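Local coordinates for putative lipoprotein (Bacteroides ovatus, PDB 3OQQ) that is of unknown function but is probably an extracellular lipoprotein, built largely of antiparallel beta strands and carrying bound calcium ions, at residues 62-67 and 104-110; 222-226 and 237-242; 256-260 and 301-305. All coordinates share one frame; numbering follows the deposited sequence.

Contact 1: 62-67 and 104-110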
# COMPACT_ATOMS: atom_id res chain seq x y z
N MSE A 62 20.94 -2.26 -8.45
CA MSE A 62 21.20 -0.83 -8.45
C MSE A 62 21.41 -0.38 -9.89
O MSE A 62 22.35 -0.84 -10.55
CB MSE A 62 22.44 -0.52 -7.59
CG MSE A 62 22.75 0.97 -7.46
SE MSE A 62 24.45 1.31 -6.57
CE MSE A 62 25.59 0.90 -7.99
N LYS A 63 20.51 0.49 -10.39
CA LYS A 63 20.67 1.06 -11.73
C LYS A 63 21.40 2.38 -11.56
O LYS A 63 21.08 3.17 -10.65
CB LYS A 63 19.33 1.23 -12.47
CG LYS A 63 18.69 -0.13 -12.79
CD LYS A 63 18.12 -0.26 -14.19
CE LYS A 63 17.46 -1.62 -14.33
NZ LYS A 63 17.94 -2.39 -15.51
N TYR A 64 22.43 2.60 -12.40
CA TYR A 64 23.21 3.82 -12.29
C TYR A 64 23.64 4.36 -13.66
O TYR A 64 23.76 3.60 -14.63
CB TYR A 64 24.45 3.58 -11.40
CG TYR A 64 25.52 2.68 -12.00
CD1 TYR A 64 25.49 1.30 -11.79
CD2 TYR A 64 26.60 3.21 -12.69
CE1 TYR A 64 26.50 0.48 -12.28
CE2 TYR A 64 27.62 2.39 -13.19
CZ TYR A 64 27.56 1.03 -12.98
OH TYR A 64 28.55 0.22 -13.47
N ASN A 65 23.91 5.67 -13.72
CA ASN A 65 24.38 6.38 -14.89
C ASN A 65 25.86 6.22 -15.00
O ASN A 65 26.59 6.43 -14.02
CB ASN A 65 24.01 7.88 -14.80
CG ASN A 65 22.53 8.10 -14.73
OD1 ASN A 65 21.78 7.52 -15.49
ND2 ASN A 65 22.07 8.89 -13.78
N THR A 66 26.33 5.83 -16.19
CA THR A 66 27.74 5.64 -16.44
C THR A 66 28.35 6.92 -16.95
O THR A 66 27.64 7.82 -17.42
CB THR A 66 27.99 4.51 -17.45
OG1 THR A 66 27.55 4.91 -18.75
CG2 THR A 66 27.40 3.14 -17.01
N VAL A 67 29.68 6.96 -16.90
CA VAL A 67 30.50 8.08 -17.33
C VAL A 67 30.34 8.30 -18.87
O VAL A 67 30.67 9.37 -19.36
CB VAL A 67 31.98 7.85 -16.88
CG1 VAL A 67 32.68 6.77 -17.72
CG2 VAL A 67 32.77 9.15 -16.85
N ALA A 104 27.71 0.49 -3.21
CA ALA A 104 29.02 1.01 -3.60
C ALA A 104 28.96 1.35 -5.06
O ALA A 104 28.31 0.64 -5.85
CB ALA A 104 30.13 -0.01 -3.31
N LEU A 105 29.57 2.47 -5.41
CA LEU A 105 29.60 2.97 -6.78
C LEU A 105 30.75 2.35 -7.61
O LEU A 105 31.92 2.58 -7.29
CB LEU A 105 29.74 4.50 -6.75
CG LEU A 105 28.72 5.35 -7.46
CD1 LEU A 105 27.29 4.95 -7.12
CD2 LEU A 105 28.95 6.80 -7.12
N PRO A 106 30.42 1.63 -8.72
CA PRO A 106 31.48 1.11 -9.61
C PRO A 106 32.31 2.26 -10.18
O PRO A 106 31.85 3.40 -10.17
CB PRO A 106 30.68 0.39 -10.71
CG PRO A 106 29.38 0.06 -10.06
CD PRO A 106 29.09 1.28 -9.25
N GLU A 107 33.52 1.97 -10.65
CA GLU A 107 34.45 3.00 -11.15
C GLU A 107 33.98 3.69 -12.45
O GLU A 107 34.47 4.78 -12.75
CB GLU A 107 35.85 2.40 -11.36
CG GLU A 107 36.62 2.14 -10.07
CD GLU A 107 36.88 3.32 -9.13
OE1 GLU A 107 37.01 4.47 -9.62
OE2 GLU A 107 36.98 3.08 -7.91
N ASP A 108 33.07 3.07 -13.21
CA ASP A 108 32.54 3.66 -14.44
C ASP A 108 31.24 4.47 -14.18
O ASP A 108 30.58 4.89 -15.13
CB ASP A 108 32.29 2.55 -15.48
CG ASP A 108 31.23 1.54 -15.13
OD1 ASP A 108 30.79 1.51 -13.95
OD2 ASP A 108 30.79 0.82 -16.01
N ALA A 109 30.87 4.70 -12.91
CA ALA A 109 29.66 5.44 -12.57
C ALA A 109 29.88 6.94 -12.62
O ALA A 109 31.03 7.40 -12.49
CB ALA A 109 29.19 5.05 -11.18
N VAL A 110 28.77 7.72 -12.75
CA VAL A 110 28.84 9.18 -12.63
C VAL A 110 29.21 9.44 -11.15
O VAL A 110 28.49 9.00 -10.24
CB VAL A 110 27.57 9.96 -13.06
CG1 VAL A 110 27.71 11.46 -12.71
CG2 VAL A 110 27.31 9.79 -14.56
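The ring of Tyr64 projects from the end of strand 59-65 into the hollow of a type I beta turn, Pro106 to Ala109, in the loop that follows strand 96-104. Pro106 lies over one face of the ring in a CH-pi contact, its CD 4.2 Å from the Tyr64 ring centroid and near the ring normal but offset toward the rim. The methyl of Ala109 approaches obliquely along the CD2-CE2 side, with Ala109 CB 3.5 Å from Tyr64 CD2. Asp108 takes the phenol end, near the ring plane: Tyr64 OH donates to Asp108 OD1 at 2.6 Å, and OD1 receives it on its syn lone pair, the side of the second carboxylate oxygen. With Tyr64 CG placed between its backbone N and carbonyl carbon (chi1 69°), the ring leans toward the turn, and the short OH bond holds its outer end against Asp108.

A second bump packs on the proline. The selenomethionine chain of Met62 runs extended and then bends at chi3 (77°), its terminal methyl meeting Pro106, with Met62 CE 3.7 Å from Pro106 CD. Strands 23-26 and 71-80 border this apolar end of the contact: Val23 touches Met62, Tyr64 and Leu105, while Phe76 packs on Met62.

Past the ring the backbones close together in a single beta bridge between Thr66 and Ala109. Val67 N donates to Asp108 O at 2.9 Å, so Asp108 grips the other segment through both carboxylate and carbonyl. Val110 N returns a bond to Asn65 O at 2.8 Å, and Val110 CG2 packs 3.8 Å from Asn65 CB; the amide of Asn65 has its own partner, ND2 being hydrogen-bonded to Ser20 O.

Contact 2: 222-226 and 237-242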
# COMPACT_ATOMS: atom_id res chain seq x y z
N THR A 222 -7.72 11.79 -14.59
CA THR A 222 -8.86 12.73 -14.60
C THR A 222 -9.20 13.12 -13.17
O THR A 222 -9.59 12.27 -12.38
CB THR A 222 -10.07 12.16 -15.34
OG1 THR A 222 -9.66 11.75 -16.64
CG2 THR A 222 -11.21 13.16 -15.43
N ASP A 223 -9.06 14.40 -12.85
CA ASP A 223 -9.38 14.90 -11.51
C ASP A 223 -10.91 14.98 -11.29
O ASP A 223 -11.63 15.54 -12.14
CB ASP A 223 -8.76 16.29 -11.27
CG ASP A 223 -7.26 16.31 -11.08
OD1 ASP A 223 -6.72 15.40 -10.41
OD2 ASP A 223 -6.63 17.29 -11.49
N LEU A 224 -11.39 14.41 -10.15
CA LEU A 224 -12.82 14.46 -9.76
C LEU A 224 -13.07 15.49 -8.65
O LEU A 224 -14.19 15.96 -8.49
CB LEU A 224 -13.33 13.09 -9.29
CG LEU A 224 -13.36 11.95 -10.32
CD1 LEU A 224 -13.67 10.61 -9.64
CD2 LEU A 224 -14.35 12.23 -11.45
N ALA A 225 -12.04 15.78 -7.84
CA ALA A 225 -12.02 16.70 -6.69
C ALA A 225 -10.61 16.82 -6.18
O ALA A 225 -9.82 15.89 -6.32
CB ALA A 225 -12.92 16.20 -5.55
N LYS A 226 -10.30 17.96 -5.56
CA LYS A 226 -8.97 18.22 -5.02
C LYS A 226 -9.04 19.38 -4.08
O LYS A 226 -9.79 20.33 -4.33
CB LYS A 226 -7.96 18.52 -6.15
CG LYS A 226 -6.52 18.76 -5.72
CD LYS A 226 -5.65 18.98 -6.95
CE LYS A 226 -4.21 18.60 -6.72
NZ LYS A 226 -3.44 18.55 -7.98
N VAL A 237 -12.65 15.68 0.68
CA VAL A 237 -12.88 16.07 -0.72
C VAL A 237 -13.87 15.05 -1.31
O VAL A 237 -13.82 13.86 -1.00
CB VAL A 237 -11.62 16.31 -1.60
CG1 VAL A 237 -10.72 17.39 -1.01
CG2 VAL A 237 -10.83 15.05 -1.87
N GLU A 238 -14.83 15.55 -2.08
CA GLU A 238 -15.85 14.66 -2.62
C GLU A 238 -16.38 15.12 -3.98
O GLU A 238 -16.43 16.32 -4.30
CB GLU A 238 -17.04 14.53 -1.64
CG GLU A 238 -17.66 15.86 -1.21
CD GLU A 238 -18.92 15.79 -0.38
OE1 GLU A 238 -18.89 15.18 0.71
OE2 GLU A 238 -19.93 16.41 -0.79
N ASN A 239 -16.82 14.14 -4.76
CA ASN A 239 -17.54 14.37 -6.01
C ASN A 239 -18.65 13.36 -5.98
O ASN A 239 -18.39 12.16 -6.07
CB ASN A 239 -16.64 14.24 -7.24
CG ASN A 239 -17.34 14.53 -8.55
OD1 ASN A 239 -18.55 14.35 -8.70
ND2 ASN A 239 -16.57 15.00 -9.54
N LYS A 240 -19.88 13.83 -5.77
CA LYS A 240 -21.04 12.97 -5.63
C LYS A 240 -21.90 12.93 -6.92
O LYS A 240 -23.06 12.51 -6.88
CB LYS A 240 -21.87 13.41 -4.43
CG LYS A 240 -21.12 13.20 -3.10
CD LYS A 240 -21.90 13.75 -1.93
CE LYS A 240 -22.28 12.67 -0.95
NZ LYS A 240 -22.59 13.24 0.39
N ASN A 241 -21.30 13.28 -8.06
CA ASN A 241 -22.06 13.30 -9.30
C ASN A 241 -21.19 12.98 -10.51
O ASN A 241 -21.34 13.60 -11.56
CB ASN A 241 -22.72 14.69 -9.44
CG ASN A 241 -23.83 14.77 -10.45
OD1 ASN A 241 -24.68 13.90 -10.52
ND2 ASN A 241 -23.86 15.85 -11.24
N TRP A 242 -20.31 11.97 -10.38
CA TRP A 242 -19.41 11.64 -11.48
C TRP A 242 -19.79 10.34 -12.18
O TRP A 242 -20.51 9.50 -11.63
CB TRP A 242 -17.95 11.57 -10.99
CG TRP A 242 -17.64 10.43 -10.05
CD1 TRP A 242 -17.73 10.46 -8.68
CD2 TRP A 242 -17.18 9.11 -10.40
NE1 TRP A 242 -17.38 9.22 -8.17
CE2 TRP A 242 -17.01 8.39 -9.20
CE3 TRP A 242 -16.87 8.47 -11.62
CZ2 TRP A 242 -16.58 7.06 -9.17
CZ3 TRP A 242 -16.45 7.15 -11.60
CH2 TRP A 242 -16.33 6.45 -10.39
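Leu224 packs against Asn239 and Trp242 where segments 224-226 and 237-242 run in nearly opposite directions. Its CB lies 3.8 Å from Asn239 ND2, beside the amide. From there CG, anti to the carbonyl carbon (chi1 -64°), carries both methyls to the tryptophan. CD1 sits over one face of the indole, 3.9 Å from the centroid of the five-membered ring of Trp242 and almost on its normal, a CH-pi contact. The other branch, CD2, drops toward the root of the same side chain and meets Trp242 CB at 3.7 Å. Both methyls thus approach from the same side of the indole plane, CD1 over the five-membered ring and CD2 at the stem.

The backbone of Leu224 is also held. Asn239 ND2 donates to Leu224 O at 2.8 Å, in the carbonyl plane and on a lone pair. The other end of that amide faces its own chain: Asn239 OD1 accepts from Asn241 N at 3.0 Å, an Asx turn that fixes the rotation of the amide. Next along, Ala225 CB rests 3.7 Å from Glu238 O and also packs on Val237.

Both segments turn a corner here. Leu224 and Ala225 form a classic beta bulge opposite Leu212 of strand 205-215, and Asn241 with Trp242 forms another opposite Arg253 of strand 253-263. The contact therefore joins two strands that are bonded to different partners, with Trp242 touching Leu214 of strand 205-215 and Ala255 of strand 253-263 and meeting Trp244 edge-to-face.

Contact 3: 256-260 and 301-305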
# COMPACT_ATOMS: atom_id res chain seq x y z
N ILE A 256 -15.86 9.88 -1.75
CA ILE A 256 -15.56 10.82 -0.65
C ILE A 256 -14.22 10.43 -0.04
O ILE A 256 -14.09 9.32 0.49
CB ILE A 256 -16.67 10.89 0.45
CG1 ILE A 256 -18.09 11.08 -0.14
CG2 ILE A 256 -16.32 11.96 1.50
CD1 ILE A 256 -19.24 10.73 0.85
N LEU A 257 -13.24 11.34 -0.10
CA LEU A 257 -11.92 11.09 0.47
C LEU A 257 -11.73 11.96 1.69
O LEU A 257 -11.79 13.19 1.60
CB LEU A 257 -10.82 11.35 -0.58
CG LEU A 257 -9.37 11.36 -0.12
CD1 LEU A 257 -8.95 10.01 0.50
CD2 LEU A 257 -8.49 11.74 -1.25
N THR A 258 -11.55 11.32 2.85
CA THR A 258 -11.35 12.02 4.11
C THR A 258 -9.94 11.73 4.60
O THR A 258 -9.51 10.58 4.63
CB THR A 258 -12.43 11.64 5.14
OG1 THR A 258 -13.71 11.84 4.56
CG2 THR A 258 -12.32 12.46 6.44
N VAL A 259 -9.22 12.79 4.95
CA VAL A 259 -7.90 12.66 5.56
C VAL A 259 -8.00 13.30 6.96
O VAL A 259 -8.28 14.49 7.06
CB VAL A 259 -6.75 13.24 4.70
CG1 VAL A 259 -5.41 13.03 5.39
CG2 VAL A 259 -6.72 12.62 3.31
N ASP A 260 -7.81 12.49 8.01
CA ASP A 260 -7.88 12.97 9.40
C ASP A 260 -6.50 12.77 10.04
O ASP A 260 -6.17 11.64 10.41
CB ASP A 260 -8.99 12.25 10.19
CG ASP A 260 -9.28 12.79 11.59
OD1 ASP A 260 -8.43 13.52 12.13
OD2 ASP A 260 -10.33 12.42 12.16
N ALA A 301 -7.72 7.53 -4.92
CA ALA A 301 -7.56 8.52 -3.86
C ALA A 301 -6.05 8.84 -3.80
O ALA A 301 -5.22 7.92 -3.81
CB ALA A 301 -8.08 8.03 -2.51
N GLU A 302 -5.70 10.13 -3.83
CA GLU A 302 -4.29 10.53 -3.79
C GLU A 302 -4.08 11.51 -2.65
O GLU A 302 -4.80 12.50 -2.55
CB GLU A 302 -3.81 11.11 -5.12
CG GLU A 302 -2.32 11.42 -5.11
CD GLU A 302 -1.81 12.13 -6.35
OE1 GLU A 302 -1.49 11.43 -7.34
OE2 GLU A 302 -1.76 13.38 -6.35
N VAL A 303 -3.13 11.19 -1.75
CA VAL A 303 -2.87 12.00 -0.56
C VAL A 303 -1.41 12.36 -0.48
O VAL A 303 -0.54 11.49 -0.49
CB VAL A 303 -3.33 11.30 0.75
CG1 VAL A 303 -3.11 12.21 1.97
CG2 VAL A 303 -4.79 10.84 0.67
N ARG A 304 -1.15 13.66 -0.40
CA ARG A 304 0.19 14.19 -0.18
C ARG A 304 0.20 14.80 1.22
O ARG A 304 -0.62 15.68 1.51
CB ARG A 304 0.54 15.22 -1.26
CG ARG A 304 1.97 15.74 -1.19
CD ARG A 304 2.18 16.78 -2.24
NE ARG A 304 3.47 17.46 -2.11
CZ ARG A 304 3.65 18.75 -2.36
NH1 ARG A 304 2.62 19.51 -2.73
NH2 ARG A 304 4.85 19.30 -2.24
N LEU A 305 1.06 14.29 2.09
CA LEU A 305 1.20 14.83 3.45
C LEU A 305 2.57 15.47 3.57
O LEU A 305 3.57 14.78 3.36
CB LEU A 305 1.01 13.76 4.53
CG LEU A 305 -0.25 12.90 4.44
CD1 LEU A 305 -0.13 11.74 5.33
CD2 LEU A 305 -1.50 13.68 4.82
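No ring, side-chain amide or carboxylate takes part where Leu257 and Val259 meet Ala301, Val303 and Leu305; the flat group at hand is a peptide carbonyl, Glu302 O, with Leu257 CD2 4.0 Å from it. The contact is face-to-face packing of two beta layers, as in a beta sandwich. Strands 256-260 and 301-305 run in similar directions, 24° apart, with their axes 8.5 Å apart at closest approach, and no hydrogen bond crosses between them.

Alternate residues turn inward from each strand, and their branches meet across the interface. Leu257, with CG anti to the backbone N (chi1 170°), spreads both methyls over the small side chain of Ala301, CD1 lying 3.7 Å from Ala301 CB. CD1 also borders Val303 CG2, so one methyl touches both residues. On the outward side of strand 298-307, Arg304 forms a salt bridge with Glu175.

Strand 205-215, next to 298-307, widens the apolar layer: its Ala210 and Leu212 touch Leu257, and its Ile208 touches both Val259 and Leu305. Strand 266-272 adds Ile269 beside Leu257. Val259 divides its two methyls between neighbouring partners. CG2 meets Val303 CG2 tip to tip at 3.7 Å, while the other branch, Val259 CG1, reaches Leu305 CD2 at 4.0 Å.

Along the chain contact 1 closes before contact 2 opens, and contact 2 before contact 3. Contact 1 stands apart, its centre 44 Å from that of contact 2 and 38 Å from that of contact 3. Contacts 2 and 3 are neighbours, with centres 12 Å apart, and all four segments lie within the DUF4842 range. They share a sheet in which strands 234-242 and 253-263 are antiparallel partners. Contact 3 packs the second of these strands onto 298-307, while contact 2 links the outermost strand to 221-230; strand 205-215 pairs with both 298-307 and 221-230. In both, two beta layers pack on each other, contact 3 in the interior and contact 2 toward an edge.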